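Local atomic coordinates of soluble KIT ligand (Mus musculus, PDB entry 2O27), a protein that binds and dimerises the receptor tyrosine kinase KIT as a non-covalent homodimer, regulating cell survival, proliferation, haematopoiesis, gametogenesis and melanogenesis. Residues 26-30 with 113-117; 57-61 with 71-75. One frame throughout, in Å; residues are numbered along the deposited sequence.

Interaction 1 (26-30 with 113-117)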
loop_
_atom_site.group_PDB
_atom_site.type_symbol
_atom_site.label_atom_id
_atom_site.label_comp_id
_atom_site.label_asym_id
_atom_site.label_seq_id
_atom_site.Cartn_x
_atom_site.Cartn_y
_atom_site.Cartn_z
ATOM N N ILE A 26 -7.129 -4.170 3.547
ATOM C CA ILE A 26 -6.584 -4.651 4.798
ATOM C C ILE A 26 -7.578 -5.607 5.418
ATOM O O ILE A 26 -8.708 -5.230 5.727
ATOM C CB ILE A 26 -6.302 -3.511 5.778
ATOM C CG1 ILE A 26 -5.252 -2.559 5.187
ATOM C CG2 ILE A 26 -5.859 -4.093 7.123
ATOM C CD1 ILE A 26 -5.156 -1.266 5.916
ATOM N N THR A 27 -7.135 -6.845 5.590
ATOM C CA THR A 27 -7.954 -7.904 6.158
ATOM C C THR A 27 -8.138 -7.821 7.668
ATOM O O THR A 27 -7.170 -7.727 8.414
ATOM C CB THR A 27 -7.359 -9.282 5.811
ATOM O OG1 THR A 27 -7.381 -9.451 4.389
ATOM C CG2 THR A 27 -8.189 -10.404 6.440
ATOM N N LEU A 28 -9.395 -7.891 8.098
ATOM C CA LEU A 28 -9.771 -7.833 9.511
ATOM C C LEU A 28 -10.944 -8.793 9.800
ATOM O O LEU A 28 -11.939 -8.827 9.059
ATOM C CB LEU A 28 -10.177 -6.397 9.865
ATOM C CG LEU A 28 -10.758 -6.082 11.247
ATOM C CD1 LEU A 28 -9.706 -6.280 12.356
ATOM C CD2 LEU A 28 -11.267 -4.647 11.239
ATOM N N ASN A 29 -10.809 -9.603 10.843
ATOM C CA ASN A 29 -11.881 -10.509 11.241
ATOM C C ASN A 29 -12.729 -9.578 12.094
ATOM O O ASN A 29 -12.430 -9.304 13.259
ATOM C CB ASN A 29 -11.319 -11.683 12.042
ATOM C CG ASN A 29 -10.301 -12.472 11.242
ATOM O OD1 ASN A 29 -10.510 -12.749 10.056
ATOM N ND2 ASN A 29 -9.201 -12.831 11.871
ATOM N N TYR A 30 -13.754 -9.046 11.452
ATOM C CA TYR A 30 -14.654 -8.070 12.024
ATOM C C TYR A 30 -15.624 -8.736 12.988
ATOM O O TYR A 30 -16.212 -9.773 12.666
ATOM C CB TYR A 30 -15.393 -7.378 10.874
ATOM C CG TYR A 30 -16.237 -6.184 11.271
ATOM C CD1 TYR A 30 -15.657 -4.934 11.497
ATOM C CD2 TYR A 30 -17.625 -6.305 11.410
ATOM C CE1 TYR A 30 -16.441 -3.831 11.851
ATOM C CE2 TYR A 30 -18.413 -5.215 11.758
ATOM C CZ TYR A 30 -17.815 -3.984 11.977
ATOM O OH TYR A 30 -18.595 -2.913 12.307
ATOM N N PHE A 113 -10.355 0.853 7.672
ATOM C CA PHE A 113 -9.718 0.047 8.682
ATOM C C PHE A 113 -9.420 0.897 9.900
ATOM O O PHE A 113 -9.769 0.537 11.033
ATOM C CB PHE A 113 -8.409 -0.534 8.173
ATOM C CG PHE A 113 -7.665 -1.294 9.211
ATOM C CD1 PHE A 113 -8.052 -2.583 9.548
ATOM C CD2 PHE A 113 -6.609 -0.712 9.892
ATOM C CE1 PHE A 113 -7.402 -3.285 10.548
ATOM C CE2 PHE A 113 -5.957 -1.402 10.890
ATOM C CZ PHE A 113 -6.361 -2.701 11.221
ATOM N N PHE A 114 -8.783 2.032 9.645
ATOM C CA PHE A 114 -8.384 2.921 10.708
ATOM C C PHE A 114 -9.525 3.706 11.335
ATOM O O PHE A 114 -9.343 4.355 12.370
ATOM C CB PHE A 114 -7.251 3.819 10.223
ATOM C CG PHE A 114 -5.932 3.084 10.098
ATOM C CD1 PHE A 114 -5.432 2.722 8.857
ATOM C CD2 PHE A 114 -5.231 2.686 11.250
ATOM C CE1 PHE A 114 -4.249 1.963 8.759
ATOM C CE2 PHE A 114 -4.064 1.930 11.155
ATOM C CZ PHE A 114 -3.574 1.566 9.915
ATOM N N SER A 115 -10.695 3.630 10.699
ATOM C CA SER A 115 -11.905 4.255 11.222
ATOM C C SER A 115 -12.409 3.306 12.310
ATOM O O SER A 115 -12.862 3.744 13.359
ATOM C CB SER A 115 -12.957 4.384 10.120
ATOM O OG SER A 115 -14.206 4.791 10.657
ATOM N N ILE A 116 -12.326 2.001 12.035
ATOM C CA ILE A 116 -12.725 0.957 12.973
ATOM C C ILE A 116 -11.803 1.007 14.178
ATOM O O ILE A 116 -12.228 0.785 15.310
ATOM C CB ILE A 116 -12.584 -0.465 12.362
ATOM C CG1 ILE A 116 -13.388 -0.567 11.065
ATOM C CG2 ILE A 116 -13.004 -1.504 13.362
ATOM C CD1 ILE A 116 -14.790 -0.006 11.159
ATOM N N PHE A 117 -10.528 1.270 13.900
ATOM C CA PHE A 117 -9.488 1.354 14.915
ATOM C C PHE A 117 -9.771 2.539 15.843
ATOM O O PHE A 117 -9.763 2.397 17.070
ATOM C CB PHE A 117 -8.123 1.512 14.219
ATOM C CG PHE A 117 -6.985 1.782 15.155
ATOM C CD1 PHE A 117 -6.131 0.758 15.555
ATOM C CD2 PHE A 117 -6.785 3.056 15.664
ATOM C CE1 PHE A 117 -5.104 1.009 16.451
ATOM C CE2 PHE A 117 -5.757 3.309 16.563
ATOM C CZ PHE A 117 -4.916 2.284 16.958
#
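Apolar side chains pack a beta strand against a helix here, in the buried interior of the four-helix-bundle cytokine domain. Strand 26-30 pairs antiparallel with strand 104-108, and the two-stranded sheet lies along the bundle; the axes of segments 26-30 and 113-117 approach to 10.6 Å, their N-to-C directions 39° apart. Strand alternation sorts the residues: Ile26 and Leu28 direct their CA-to-CB bonds toward the helix, whereas Thr27 points away. Phe113 loses the most surface. Methyl CG2 of Ile26 sits over the face of the Phe113 ring in a CH-pi contact, 3.9 Å from the ring centroid and 3.6 Å from Phe113 CD1. One helical turn on, Ile116 meets Leu28 (Leu28 CD2 to Ile116 CG2, 4.2 Å), and Ile116 CD1 lies 4.2 Å from Tyr30 CE1, at the edge of the tyrosine ring. Leu28 CD2 also reaches Phe113 CE1 at 4.2 Å, so Leu28 bridges the two helix residues. Helix 43-58 borders the same cluster, with Leu50 and Ser53 touching Phe113 and Met46 touching Ile116. Since every contact across the pair is between apolar groups, strand and helix are joined by close packing and exclusion of water, not by polar pairing.

Interaction 2 (57-61 with 71-75)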
loop_
_atom_site.group_PDB
_atom_site.type_symbol
_atom_site.label_atom_id
_atom_site.label_comp_id
_atom_site.label_asym_id
_atom_site.label_seq_id
_atom_site.Cartn_x
_atom_site.Cartn_y
_atom_site.Cartn_z
ATOM N N LEU A 57 -0.197 -6.467 8.831
ATOM C CA LEU A 57 0.089 -5.248 8.068
ATOM C C LEU A 57 1.564 -4.843 8.168
ATOM O O LEU A 57 2.197 -4.536 7.155
ATOM C CB LEU A 57 -0.758 -4.068 8.570
ATOM C CG LEU A 57 -1.502 -3.104 7.627
ATOM C CD1 LEU A 57 -1.400 -1.689 8.231
ATOM C CD2 LEU A 57 -0.965 -3.123 6.194
ATOM N N LEU A 58 2.089 -4.825 9.394
ATOM C CA LEU A 58 3.476 -4.439 9.645
ATOM C C LEU A 58 4.496 -5.233 8.817
ATOM O O LEU A 58 5.446 -4.673 8.278
ATOM C CB LEU A 58 3.822 -4.600 11.132
ATOM C CG LEU A 58 5.242 -4.110 11.482
ATOM C CD1 LEU A 58 5.302 -2.598 11.337
ATOM C CD2 LEU A 58 5.614 -4.524 12.914
ATOM N N ASP A 59 4.282 -6.534 8.729
ATOM C CA ASP A 59 5.169 -7.419 7.993
ATOM C C ASP A 59 5.187 -7.094 6.492
ATOM O O ASP A 59 5.940 -7.692 5.726
ATOM C CB ASP A 59 4.725 -8.856 8.240
ATOM C CG ASP A 59 5.454 -9.858 7.366
ATOM O OD1 ASP A 59 4.833 -10.402 6.435
ATOM O OD2 ASP A 59 6.648 -10.101 7.617
ATOM N N LYS A 60 4.374 -6.128 6.076
ATOM C CA LYS A 60 4.350 -5.780 4.669
ATOM C C LYS A 60 5.270 -4.609 4.342
ATOM O O LYS A 60 5.427 -4.259 3.196
ATOM C CB LYS A 60 2.917 -5.488 4.209
ATOM C CG LYS A 60 2.124 -6.746 3.834
ATOM C CD LYS A 60 1.881 -7.661 5.016
ATOM C CE LYS A 60 1.606 -9.119 4.590
ATOM N NZ LYS A 60 0.594 -9.212 3.527
ATOM N N PHE A 61 5.890 -4.017 5.353
ATOM C CA PHE A 61 6.746 -2.869 5.122
ATOM C C PHE A 61 8.141 -3.076 5.659
ATOM O O PHE A 61 8.356 -3.954 6.493
ATOM C CB PHE A 61 6.151 -1.618 5.785
ATOM C CG PHE A 61 4.772 -1.270 5.292
ATOM C CD1 PHE A 61 3.647 -1.923 5.797
ATOM C CD2 PHE A 61 4.598 -0.345 4.273
ATOM C CE1 PHE A 61 2.391 -1.655 5.288
ATOM C CE2 PHE A 61 3.323 -0.076 3.758
ATOM C CZ PHE A 61 2.233 -0.739 4.275
ATOM N N TYR A 71 6.153 1.819 8.460
ATOM C CA TYR A 71 6.573 0.787 9.402
ATOM C C TYR A 71 6.536 1.323 10.833
ATOM O O TYR A 71 5.955 0.701 11.712
ATOM C CB TYR A 71 8.004 0.271 9.096
ATOM C CG TYR A 71 8.455 -0.851 10.010
ATOM C CD1 TYR A 71 8.302 -2.184 9.632
ATOM C CD2 TYR A 71 8.979 -0.588 11.276
ATOM C CE1 TYR A 71 8.656 -3.240 10.492
ATOM C CE2 TYR A 71 9.336 -1.642 12.148
ATOM C CZ TYR A 71 9.168 -2.959 11.733
ATOM O OH TYR A 71 9.517 -4.011 12.542
ATOM N N SER A 72 7.155 2.480 11.055
ATOM C CA SER A 72 7.211 3.080 12.394
ATOM C C SER A 72 5.840 3.411 12.994
ATOM O O SER A 72 5.571 3.069 14.144
ATOM C CB SER A 72 8.079 4.344 12.364
ATOM O OG SER A 72 7.661 5.235 11.339
ATOM N N ILE A 73 4.989 4.089 12.224
ATOM C CA ILE A 73 3.654 4.450 12.694
ATOM C C ILE A 73 2.845 3.189 13.045
ATOM O O ILE A 73 2.252 3.085 14.112
ATOM C CB ILE A 73 2.865 5.246 11.608
ATOM C CG1 ILE A 73 3.666 6.462 11.128
ATOM C CG2 ILE A 73 1.542 5.721 12.183
ATOM C CD1 ILE A 73 3.055 7.127 9.864
ATOM N N ILE A 74 2.820 2.230 12.134
ATOM C CA ILE A 74 2.081 0.996 12.363
ATOM C C ILE A 74 2.619 0.267 13.599
ATOM O O ILE A 74 1.850 -0.271 14.416
ATOM C CB ILE A 74 2.206 0.054 11.136
ATOM C CG1 ILE A 74 1.449 0.648 9.947
ATOM C CG2 ILE A 74 1.702 -1.353 11.482
ATOM C CD1 ILE A 74 1.731 -0.070 8.600
ATOM N N ASP A 75 3.944 0.216 13.716
ATOM C CA ASP A 75 4.570 -0.456 14.844
ATOM C C ASP A 75 4.138 0.220 16.151
ATOM O O ASP A 75 3.893 -0.447 17.149
ATOM C CB ASP A 75 6.106 -0.411 14.723
ATOM C CG ASP A 75 6.803 -1.123 15.882
ATOM O OD1 ASP A 75 7.613 -0.478 16.554
ATOM O OD2 ASP A 75 6.545 -2.318 16.122
#
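Leu58, Ile74 and Tyr71 give up most of the surface buried between 57-61 and 71-75. Leu58, at the end of helix 43-58, places methyl CD1 over the face of the Tyr71 ring in a CH-pi contact, 3.6 Å from the ring centroid. Leu58 CD1 also lies 3.8 Å from Ile74 CG2 and 3.4 Å from Tyr71 O, so it fits between the tyrosine ring and the first turn of helix 70-91. That turn is held by the hydrogen bond from Asp75 N to Tyr71 O, 2.9 Å. Beyond Leu58 the chain leaves its helix through a type I turn, Leu58 to Phe61, closed by Phe61 N to Leu58 O at 3.0 Å. The segments thus join the end of one helix to the start of the next in the short-chain four-helix-bundle cytokine fold, where a short connection reverses the chain. The turn brings Phe61 back to the contact: Phe61 CE1 lies 3.7 Å from Ile74 CD1, and Phe61 O approaches the Tyr71 ring edge at CD1, 3.6 Å away. Ile74 CD1 also meets Leu57 CD1 at 3.5 Å. Lys60 forms a salt bridge with Asp23 of the second subunit, on whose Asn19 Phe61 packs.

Overall arrangement
The centres of the two interactions lie about 15 Å apart within one helical cytokine domain. Along the chain, 57-61 and 71-75 fall between 26-30 and 113-117, so interaction 2 is nested inside the long loop closed by interaction 1. Strand 26-30 is followed by helix 43-58, which borders interaction 1 and ends in interaction 2; helix 70-91 begins there and touches Phe114 and Phe117 farther along. Phe114 CZ meets Leu57 CD1 at 4.3 Å, making the packing continuous. Interaction 1 is buried near the chain centre, whereas interaction 2 lies towards one end, where its turn touches the second subunit of the homodimer that brings two KIT molecules together.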